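Local coordinates for putative acetoin utilization protein, acetoin dehydrogenase (PDB 5AWE) that is of unknown function but pairs two CBS domains with an ACT domain, a combination consistent with a regulatory, small-molecule-sensing role, at residues Pro93-Met101 with Ile121-Phe130; Arg34-Leu43 with Ile106-Leu117. All coordinates share one frame; numbering follows the deposited sequence.

Interaction 1: residues Pro93-Met101 with Ile121-Phe130; sequences PLEKAALLM and ITVTDVLRAF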
loop_
_atom_site.group_PDB
_atom_site.type_symbol
_atom_site.label_atom_id
_atom_site.label_comp_id
_atom_site.label_asym_id
_atom_site.label_seq_id
_atom_site.Cartn_x
_atom_site.Cartn_y
_atom_site.Cartn_z
ATOM N N PRO A 93 -29.311 -17.892 28.079
ATOM C CA PRO A 93 -29.758 -18.938 27.155
ATOM C C PRO A 93 -29.103 -18.703 25.795
ATOM O O PRO A 93 -28.895 -17.560 25.386
ATOM C CB PRO A 93 -31.278 -18.773 27.109
ATOM C CG PRO A 93 -31.535 -17.387 27.601
ATOM C CD PRO A 93 -30.420 -17.043 28.546
ATOM N N LEU A 94 -28.763 -19.788 25.110
ATOM C CA LEU A 94 -28.126 -19.693 23.816
ATOM C C LEU A 94 -28.880 -18.683 22.939
ATOM O O LEU A 94 -28.252 -17.850 22.280
ATOM C CB LEU A 94 -28.081 -21.087 23.166
ATOM C CG LEU A 94 -27.350 -21.292 21.832
ATOM C CD1 LEU A 94 -28.221 -20.801 20.685
ATOM C CD2 LEU A 94 -25.991 -20.565 21.856
ATOM N N GLU A 95 -30.215 -18.733 22.973
ATOM C CA GLU A 95 -31.062 -17.912 22.092
ATOM C C GLU A 95 -30.836 -16.402 22.246
ATOM O O GLU A 95 -31.115 -15.627 21.325
ATOM C CB GLU A 95 -32.556 -18.212 22.327
ATOM C CG GLU A 95 -32.951 -19.678 22.202
ATOM C CD GLU A 95 -32.993 -20.391 23.549
ATOM O OE1 GLU A 95 -34.103 -20.645 24.047
ATOM O OE2 GLU A 95 -31.920 -20.702 24.112
ATOM N N LYS A 96 -30.334 -15.985 23.401
ATOM C CA LYS A 96 -30.081 -14.570 23.642
ATOM C C LYS A 96 -28.959 -14.080 22.728
ATOM O O LYS A 96 -29.016 -12.977 22.186
ATOM C CB LYS A 96 -29.690 -14.342 25.106
ATOM C CG LYS A 96 -30.014 -12.950 25.620
ATOM C CD LYS A 96 -29.321 -12.687 26.952
ATOM C CE LYS A 96 -29.969 -11.538 27.722
ATOM N NZ LYS A 96 -31.058 -12.024 28.619
ATOM N N ALA A 97 -27.944 -14.915 22.551
ATOM C CA ALA A 97 -26.826 -14.561 21.696
ATOM C C ALA A 97 -27.326 -14.357 20.273
ATOM O O ALA A 97 -26.991 -13.358 19.632
ATOM C CB ALA A 97 -25.755 -15.658 21.736
ATOM N N ALA A 98 -28.131 -15.297 19.784
ATOM C CA ALA A 98 -28.628 -15.219 18.412
ATOM C C ALA A 98 -29.419 -13.934 18.223
ATOM O O ALA A 98 -29.338 -13.292 17.174
ATOM C CB ALA A 98 -29.514 -16.433 18.087
ATOM N N LEU A 99 -30.176 -13.563 19.250
ATOM C CA LEU A 99 -30.992 -12.364 19.197
ATOM C C LEU A 99 -30.109 -11.138 19.085
ATOM O O LEU A 99 -30.323 -10.294 18.215
ATOM C CB LEU A 99 -31.879 -12.266 20.440
ATOM C CG LEU A 99 -33.156 -13.118 20.389
ATOM C CD1 LEU A 99 -33.844 -13.098 21.739
ATOM C CD2 LEU A 99 -34.087 -12.585 19.304
ATOM N N LEU A 100 -29.106 -11.051 19.954
ATOM C CA LEU A 100 -28.177 -9.931 19.918
ATOM C C LEU A 100 -27.450 -9.850 18.579
ATOM O O LEU A 100 -27.327 -8.768 18.000
ATOM C CB LEU A 100 -27.166 -10.053 21.057
ATOM C CG LEU A 100 -27.719 -9.712 22.441
ATOM C CD1 LEU A 100 -26.905 -10.422 23.496
ATOM C CD2 LEU A 100 -27.701 -8.197 22.659
HETATM N N MSE A 101 -26.981 -10.989 18.074
HETATM C CA MSE A 101 -26.228 -10.995 16.823
HETATM C C MSE A 101 -27.080 -10.503 15.658
HETATM O O MSE A 101 -26.603 -9.749 14.818
HETATM C CB MSE A 101 -25.694 -12.400 16.513
HETATM C CG MSE A 101 -24.662 -12.906 17.511
HETATM SE SE MSE A 101 -23.805 -14.420 17.009
HETATM C CE MSE A 101 -25.127 -15.415 16.460
ATOM N N ILE A 121 -18.498 -16.167 21.603
ATOM C CA ILE A 121 -19.447 -16.991 20.855
ATOM C C ILE A 121 -19.806 -16.334 19.521
ATOM O O ILE A 121 -20.106 -15.133 19.456
ATOM C CB ILE A 121 -20.740 -17.253 21.679
ATOM C CG1 ILE A 121 -21.673 -18.199 20.910
ATOM C CG2 ILE A 121 -21.443 -15.938 21.986
ATOM C CD1 ILE A 121 -22.844 -18.742 21.739
ATOM N N THR A 122 -19.761 -17.120 18.450
ATOM C CA THR A 122 -19.956 -16.572 17.114
ATOM C C THR A 122 -21.217 -17.117 16.465
ATOM O O THR A 122 -21.895 -17.985 17.026
ATOM C CB THR A 122 -18.766 -16.899 16.195
ATOM O OG1 THR A 122 -18.747 -18.305 15.926
ATOM C CG2 THR A 122 -17.449 -16.497 16.864
ATOM N N VAL A 123 -21.517 -16.601 15.277
ATOM C CA VAL A 123 -22.678 -17.039 14.514
ATOM C C VAL A 123 -22.618 -18.520 14.170
ATOM O O VAL A 123 -23.644 -19.193 14.183
ATOM C CB VAL A 123 -22.850 -16.222 13.207
ATOM C CG1 VAL A 123 -23.321 -14.820 13.542
ATOM C CG2 VAL A 123 -21.528 -16.151 12.438
ATOM N N THR A 124 -21.432 -19.048 13.891
ATOM C CA THR A 124 -21.361 -20.463 13.544
ATOM C C THR A 124 -21.499 -21.343 14.785
ATOM O O THR A 124 -21.883 -22.506 14.676
ATOM C CB THR A 124 -20.042 -20.826 12.774
ATOM O OG1 THR A 124 -18.913 -20.738 13.648
ATOM C CG2 THR A 124 -19.838 -19.873 11.600
ATOM N N ASP A 125 -21.202 -20.791 15.963
ATOM C CA ASP A 125 -21.418 -21.528 17.210
ATOM C C ASP A 125 -22.917 -21.648 17.457
ATOM O O ASP A 125 -23.414 -22.713 17.834
ATOM C CB ASP A 125 -20.768 -20.813 18.401
ATOM C CG ASP A 125 -19.240 -20.768 18.312
ATOM O OD1 ASP A 125 -18.612 -21.785 17.936
ATOM O OD2 ASP A 125 -18.671 -19.700 18.628
ATOM N N VAL A 126 -23.633 -20.545 17.238
ATOM C CA VAL A 126 -25.078 -20.530 17.417
ATOM C C VAL A 126 -25.714 -21.456 16.389
ATOM O O VAL A 126 -26.701 -22.129 16.669
ATOM C CB VAL A 126 -25.646 -19.094 17.258
ATOM C CG1 VAL A 126 -27.155 -19.107 17.373
ATOM C CG2 VAL A 126 -25.067 -18.185 18.327
ATOM N N LEU A 127 -25.136 -21.510 15.196
ATOM C CA LEU A 127 -25.662 -22.413 14.182
ATOM C C LEU A 127 -25.532 -23.849 14.656
ATOM O O LEU A 127 -26.493 -24.610 14.625
ATOM C CB LEU A 127 -24.923 -22.229 12.854
ATOM C CG LEU A 127 -25.372 -21.026 12.019
ATOM C CD1 LEU A 127 -24.708 -21.072 10.651
ATOM C CD2 LEU A 127 -26.895 -21.044 11.878
ATOM N N ARG A 128 -24.338 -24.214 15.103
ATOM C CA ARG A 128 -24.105 -25.554 15.625
ATOM C C ARG A 128 -25.165 -25.906 16.684
ATOM O O ARG A 128 -25.750 -26.991 16.661
ATOM C CB ARG A 128 -22.694 -25.633 16.230
ATOM C CG ARG A 128 -22.163 -27.057 16.377
ATOM C CD ARG A 128 -20.643 -27.097 16.566
ATOM N NE ARG A 128 -20.232 -26.588 17.873
ATOM C CZ ARG A 128 -19.759 -25.361 18.074
ATOM N NH1 ARG A 128 -19.637 -24.525 17.046
ATOM N NH2 ARG A 128 -19.416 -24.964 19.297
ATOM N N ALA A 129 -25.421 -24.973 17.594
ATOM C CA ALA A 129 -26.354 -25.200 18.692
ATOM C C ALA A 129 -27.757 -25.528 18.182
ATOM O O ALA A 129 -28.378 -26.494 18.629
ATOM C CB ALA A 129 -26.401 -23.967 19.601
ATOM N N PHE A 130 -28.252 -24.723 17.242
ATOM C CA PHE A 130 -29.585 -24.936 16.693
ATOM C C PHE A 130 -29.621 -26.244 15.929
ATOM O O PHE A 130 -30.622 -26.951 15.936
ATOM C CB PHE A 130 -29.985 -23.781 15.770
ATOM C CG PHE A 130 -30.428 -22.539 16.502
ATOM C CD1 PHE A 130 -31.310 -22.622 17.572
ATOM C CD2 PHE A 130 -29.963 -21.286 16.118
ATOM C CE1 PHE A 130 -31.727 -21.472 18.257
ATOM C CE2 PHE A 130 -30.371 -20.133 16.791
ATOM C CZ PHE A 130 -31.257 -20.227 17.865
#
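Leu94 and Ala98 of one helix pack against Val126, Ala129 and Phe130 of another, joining the two helices of the second CBS domain; the axes of the short segments 94-101 and 123-130 pass 10.0 Å apart, their directions 136° from each other. Across the contact the interaction is apolar. Val126 is a knob into the hole formed by Leu94, Ala97, Ala98 and Met101: its CG1, anti to the backbone N (chi1 177°), lies 3.6 Å from Ala98 CB, while CG2 turns to the selenomethionine Met101. Leu94 crosses Val126 obliquely and sends CD2 to Ile121 CD1 (3.6 Å), while its branch carbon CG rests 3.6 Å from Ala129 CB. Around the Phe130 ring, Leu94 CD1 sits over the rim of one face and Ala98 CB comes to the edge; Phe130 also meets Phe130 of the second subunit, so the helix pair adjoins the subunit interface. Two polar bonds stay inside 121-130: at the start of helix 123-133, where Thr122 is the N-cap residue, Thr122 N donates to Asp125 OD2 at 2.8 Å, and Arg128 NH1 makes a salt bridge to Asp125 OD1. Met101, bent at chi3, meets Val126 tip to tip and brings its CE 3.5 Å from Val123 CG1.

Interaction 2: residues Arg34-Leu43 with Ile106-Leu117; sequences RLPVMEGGRL and IGGLPVMEGERL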
loop_
_atom_site.group_PDB
_atom_site.type_symbol
_atom_site.label_atom_id
_atom_site.label_comp_id
_atom_site.label_asym_id
_atom_site.label_seq_id
_atom_site.Cartn_x
_atom_site.Cartn_y
_atom_site.Cartn_z
ATOM N N ARG A 34 -12.532 -11.500 15.378
ATOM C CA ARG A 34 -12.766 -10.348 16.222
ATOM C C ARG A 34 -11.886 -10.420 17.461
ATOM O O ARG A 34 -11.465 -11.494 17.881
ATOM C CB ARG A 34 -14.244 -10.264 16.605
ATOM C CG ARG A 34 -14.773 -11.494 17.279
ATOM C CD ARG A 34 -16.228 -11.715 16.924
ATOM N NE ARG A 34 -16.405 -12.214 15.562
ATOM C CZ ARG A 34 -17.123 -11.595 14.631
ATOM N NH1 ARG A 34 -17.730 -10.445 14.910
ATOM N NH2 ARG A 34 -17.252 -12.133 13.427
ATOM N N LEU A 35 -11.599 -9.262 18.033
ATOM C CA LEU A 35 -10.594 -9.170 19.076
ATOM C C LEU A 35 -11.077 -8.253 20.193
ATOM O O LEU A 35 -11.064 -7.029 20.053
ATOM C CB LEU A 35 -9.297 -8.623 18.476
ATOM C CG LEU A 35 -7.972 -9.352 18.714
ATOM C CD1 LEU A 35 -8.195 -10.846 18.887
ATOM C CD2 LEU A 35 -7.053 -9.080 17.530
ATOM N N PRO A 36 -11.535 -8.834 21.309
ATOM C CA PRO A 36 -11.999 -7.969 22.398
ATOM C C PRO A 36 -10.787 -7.200 22.905
ATOM O O PRO A 36 -9.669 -7.695 22.801
ATOM C CB PRO A 36 -12.550 -8.951 23.434
ATOM C CG PRO A 36 -11.870 -10.251 23.128
ATOM C CD PRO A 36 -11.620 -10.264 21.649
ATOM N N VAL A 37 -10.999 -5.993 23.419
ATOM C CA VAL A 37 -9.893 -5.161 23.873
ATOM C C VAL A 37 -9.918 -4.948 25.387
ATOM O O VAL A 37 -10.832 -4.314 25.915
ATOM C CB VAL A 37 -9.913 -3.786 23.175
ATOM C CG1 VAL A 37 -8.682 -2.972 23.587
ATOM C CG2 VAL A 37 -9.934 -3.971 21.661
HETATM N N MSE A 38 -8.904 -5.475 26.071
HETATM C CA MSE A 38 -8.785 -5.365 27.532
HETATM C C MSE A 38 -7.901 -4.199 27.985
HETATM O O MSE A 38 -6.858 -3.923 27.397
HETATM C CB MSE A 38 -8.215 -6.662 28.129
HETATM C CG MSE A 38 -9.032 -7.911 27.830
HETATM SE SE MSE A 38 -10.708 -7.760 28.415
HETATM C CE MSE A 38 -10.477 -7.911 30.221
ATOM N N GLU A 39 -8.328 -3.529 29.046
ATOM C CA GLU A 39 -7.502 -2.531 29.709
ATOM C C GLU A 39 -7.896 -2.451 31.186
ATOM O O GLU A 39 -9.081 -2.478 31.524
ATOM C CB GLU A 39 -7.693 -1.166 29.049
ATOM C CG GLU A 39 -6.757 -0.087 29.577
ATOM C CD GLU A 39 -6.929 1.236 28.853
ATOM O OE1 GLU A 39 -8.090 1.671 28.683
ATOM O OE2 GLU A 39 -5.906 1.838 28.453
ATOM N N GLY A 40 -6.903 -2.351 32.062
ATOM C CA GLY A 40 -7.200 -2.302 33.480
ATOM C C GLY A 40 -7.967 -3.538 33.910
ATOM O O GLY A 40 -8.670 -3.528 34.920
ATOM N N GLY A 41 -7.838 -4.606 33.130
ATOM C CA GLY A 41 -8.551 -5.832 33.434
ATOM C C GLY A 41 -10.042 -5.738 33.155
ATOM O O GLY A 41 -10.814 -6.589 33.593
ATOM N N ARG A 42 -10.457 -4.706 32.434
ATOM C CA ARG A 42 -11.845 -4.614 32.018
ATOM C C ARG A 42 -11.980 -4.520 30.492
ATOM O O ARG A 42 -11.047 -4.121 29.799
ATOM C CB ARG A 42 -12.516 -3.414 32.695
ATOM C CG ARG A 42 -12.288 -2.081 32.013
ATOM C CD ARG A 42 -13.205 -1.034 32.620
ATOM N NE ARG A 42 -14.492 -1.619 32.989
ATOM C CZ ARG A 42 -15.505 -0.942 33.521
ATOM N NH1 ARG A 42 -16.635 -1.572 33.820
ATOM N NH2 ARG A 42 -15.390 0.362 33.753
ATOM N N LEU A 43 -13.142 -4.911 29.979
ATOM C CA LEU A 43 -13.413 -4.862 28.548
ATOM C C LEU A 43 -13.724 -3.429 28.130
ATOM O O LEU A 43 -14.702 -2.850 28.589
ATOM C CB LEU A 43 -14.604 -5.761 28.220
ATOM C CG LEU A 43 -14.933 -5.987 26.743
ATOM C CD1 LEU A 43 -13.783 -6.714 26.062
ATOM C CD2 LEU A 43 -16.210 -6.802 26.634
ATOM N N ILE A 106 -24.129 -8.192 13.979
ATOM C CA ILE A 106 -22.811 -8.678 14.379
ATOM C C ILE A 106 -22.639 -10.184 14.167
ATOM O O ILE A 106 -23.611 -10.938 14.177
ATOM C CB ILE A 106 -22.559 -8.389 15.856
ATOM C CG1 ILE A 106 -22.974 -6.957 16.186
ATOM C CG2 ILE A 106 -21.093 -8.585 16.171
ATOM C CD1 ILE A 106 -23.253 -6.748 17.646
ATOM N N GLY A 107 -21.395 -10.620 13.991
ATOM C CA GLY A 107 -21.132 -12.036 13.807
ATOM C C GLY A 107 -20.488 -12.689 15.017
ATOM O O GLY A 107 -20.230 -13.893 15.021
ATOM N N GLY A 108 -20.222 -11.894 16.047
ATOM C CA GLY A 108 -19.487 -12.399 17.189
ATOM C C GLY A 108 -19.813 -11.621 18.445
ATOM O O GLY A 108 -20.296 -10.490 18.376
ATOM N N LEU A 109 -19.544 -12.222 19.599
ATOM C CA LEU A 109 -20.034 -11.680 20.856
ATOM C C LEU A 109 -19.141 -12.085 22.025
ATOM O O LEU A 109 -18.966 -13.273 22.307
ATOM C CB LEU A 109 -21.448 -12.210 21.104
ATOM C CG LEU A 109 -22.636 -11.279 21.348
ATOM C CD1 LEU A 109 -22.613 -10.103 20.380
ATOM C CD2 LEU A 109 -23.920 -12.098 21.178
ATOM N N PRO A 110 -18.544 -11.104 22.706
ATOM C CA PRO A 110 -17.694 -11.470 23.841
ATOM C C PRO A 110 -18.594 -12.088 24.917
ATOM O O PRO A 110 -19.712 -11.620 25.133
ATOM C CB PRO A 110 -17.092 -10.134 24.288
ATOM C CG PRO A 110 -17.180 -9.260 23.073
ATOM C CD PRO A 110 -18.444 -9.676 22.374
ATOM N N VAL A 111 -18.123 -13.140 25.576
ATOM C CA VAL A 111 -18.926 -13.761 26.615
ATOM C C VAL A 111 -18.364 -13.401 27.974
ATOM O O VAL A 111 -17.156 -13.469 28.203
ATOM C CB VAL A 111 -18.975 -15.302 26.469
ATOM C CG1 VAL A 111 -19.856 -15.899 27.564
ATOM C CG2 VAL A 111 -19.510 -15.680 25.088
HETATM N N MSE A 112 -19.257 -13.008 28.870
HETATM C CA MSE A 112 -18.862 -12.428 30.144
HETATM C C MSE A 112 -19.388 -13.237 31.318
HETATM O O MSE A 112 -20.370 -13.968 31.199
HETATM C CB MSE A 112 -19.393 -10.995 30.253
HETATM C CG MSE A 112 -18.956 -10.084 29.117
HETATM SE SE MSE A 112 -17.171 -9.879 29.094
HETATM C CE MSE A 112 -16.925 -9.087 30.645
ATOM N N GLU A 113 -18.718 -13.101 32.454
ATOM C CA GLU A 113 -19.351 -13.334 33.746
ATOM C C GLU A 113 -19.332 -12.018 34.519
ATOM O O GLU A 113 -18.334 -11.651 35.147
ATOM C CB GLU A 113 -18.607 -14.427 34.508
ATOM C CG GLU A 113 -18.744 -15.795 33.864
ATOM C CD GLU A 113 -17.939 -16.855 34.570
ATOM O OE1 GLU A 113 -17.439 -16.573 35.679
ATOM O OE2 GLU A 113 -17.803 -17.967 34.017
ATOM N N GLY A 114 -20.443 -11.296 34.448
ATOM C CA GLY A 114 -20.452 -9.938 34.947
ATOM C C GLY A 114 -19.381 -9.110 34.265
ATOM O O GLY A 114 -19.468 -8.807 33.074
ATOM N N GLU A 115 -18.359 -8.744 35.028
ATOM C CA GLU A 115 -17.313 -7.868 34.528
ATOM C C GLU A 115 -16.163 -8.664 33.913
ATOM O O GLU A 115 -15.370 -8.119 33.145
ATOM C CB GLU A 115 -16.802 -6.984 35.668
ATOM C CG GLU A 115 -16.720 -5.494 35.333
ATOM C CD GLU A 115 -18.077 -4.849 35.079
ATOM O OE1 GLU A 115 -18.136 -3.597 35.038
ATOM O OE2 GLU A 115 -19.080 -5.582 34.920
ATOM N N ARG A 116 -16.076 -9.950 34.240
ATOM C CA ARG A 116 -14.998 -10.792 33.720
ATOM C C ARG A 116 -15.272 -11.372 32.324
ATOM O O ARG A 116 -16.427 -11.581 31.947
ATOM C CB ARG A 116 -14.720 -11.935 34.692
ATOM C CG ARG A 116 -13.467 -12.711 34.359
ATOM C CD ARG A 116 -13.514 -14.087 34.987
ATOM N NE ARG A 116 -12.367 -14.339 35.860
ATOM C CZ ARG A 116 -11.144 -14.622 35.426
ATOM N NH1 ARG A 116 -10.906 -14.678 34.123
ATOM N NH2 ARG A 116 -10.170 -14.872 36.292
ATOM N N LEU A 117 -14.206 -11.640 31.571
ATOM C CA LEU A 117 -14.317 -12.209 30.227
ATOM C C LEU A 117 -13.950 -13.690 30.254
ATOM O O LEU A 117 -12.853 -14.053 30.688
ATOM C CB LEU A 117 -13.386 -11.463 29.258
ATOM C CG LEU A 117 -13.245 -11.971 27.814
ATOM C CD1 LEU A 117 -14.562 -11.807 27.073
ATOM C CD2 LEU A 117 -12.149 -11.197 27.092
HETATM O O HOH W 1 -18.951 -8.957 12.790
HETATM O O HOH W 2 -12.119 -9.244 32.412
HETATM O O HOH W 3 -14.927 -5.804 31.770
#
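The two CBS domains of this chain pair as a Bateman module, whose hairpins, strands 34-39 and 42-48 of the first domain and strands 108-113 and 116-122 of the second, face each other here through two similar apolar groups. Leu117 CD2 lies 4.0 Å from SE of the selenomethionine Met38 and also touches Pro36 CG, the Leu117 and Pro36 side chains crossing at about a right angle; Leu43 CD2 correspondingly lies 4.1 Å from Met112 SE and beside Pro110 CB. In register, the CA atoms of Pro36 and Pro110 are 6.8 Å apart. No direct hydrogen bond crosses between the segments; side chains and bridging waters join them. At the end of the contact away from the hairpin turns, Arg34 folds over the glycine backbone: its chain bends at chi2 and chi3, putting CD 3.3 Å from Gly108 CA and one guanidinium face over Gly107 C and Gly108 N. Gly108, with no CB, allows this close approach. One water, in the guanidinium plane, accepts from both Arg34 NH1 and Gly107 N. An alanine replacing Arg34 would remove the guanidinium, which would probably uncover the Gly107-Gly108 peptide and deprive this water of one donor. Near the hairpin turns, a second water accepts from Leu43 N and donates to Glu115 O. Arg42 and Glu115 point the same way, their planar groups 33° apart, in a salt bridge of 2.8 Å from Arg42 NH1 to Glu115 OE1.

From the N terminus, 34-43 comes first, in the first CBS domain; 93-101 and 106-117 follow in the second, and 121-130 comes last. Interaction 2 closes a loop of 62 residues between the two domains, whereas interaction 1 closes one of 19 residues within the second. Their segments alternate, so the loops cross. The two contacts have centres 16 Å apart and share strand 116-122, which starts in the hairpin of interaction 2 and leads into helix 123-133 of interaction 1. Probable backbone hydrogen bonds from Ile121 N to Leu109 O and from Val123 N to Gly107 O, each 3.0 Å, tie them directly. The hairpin facing the first domain thus continues into the helix pair at the subunit interface.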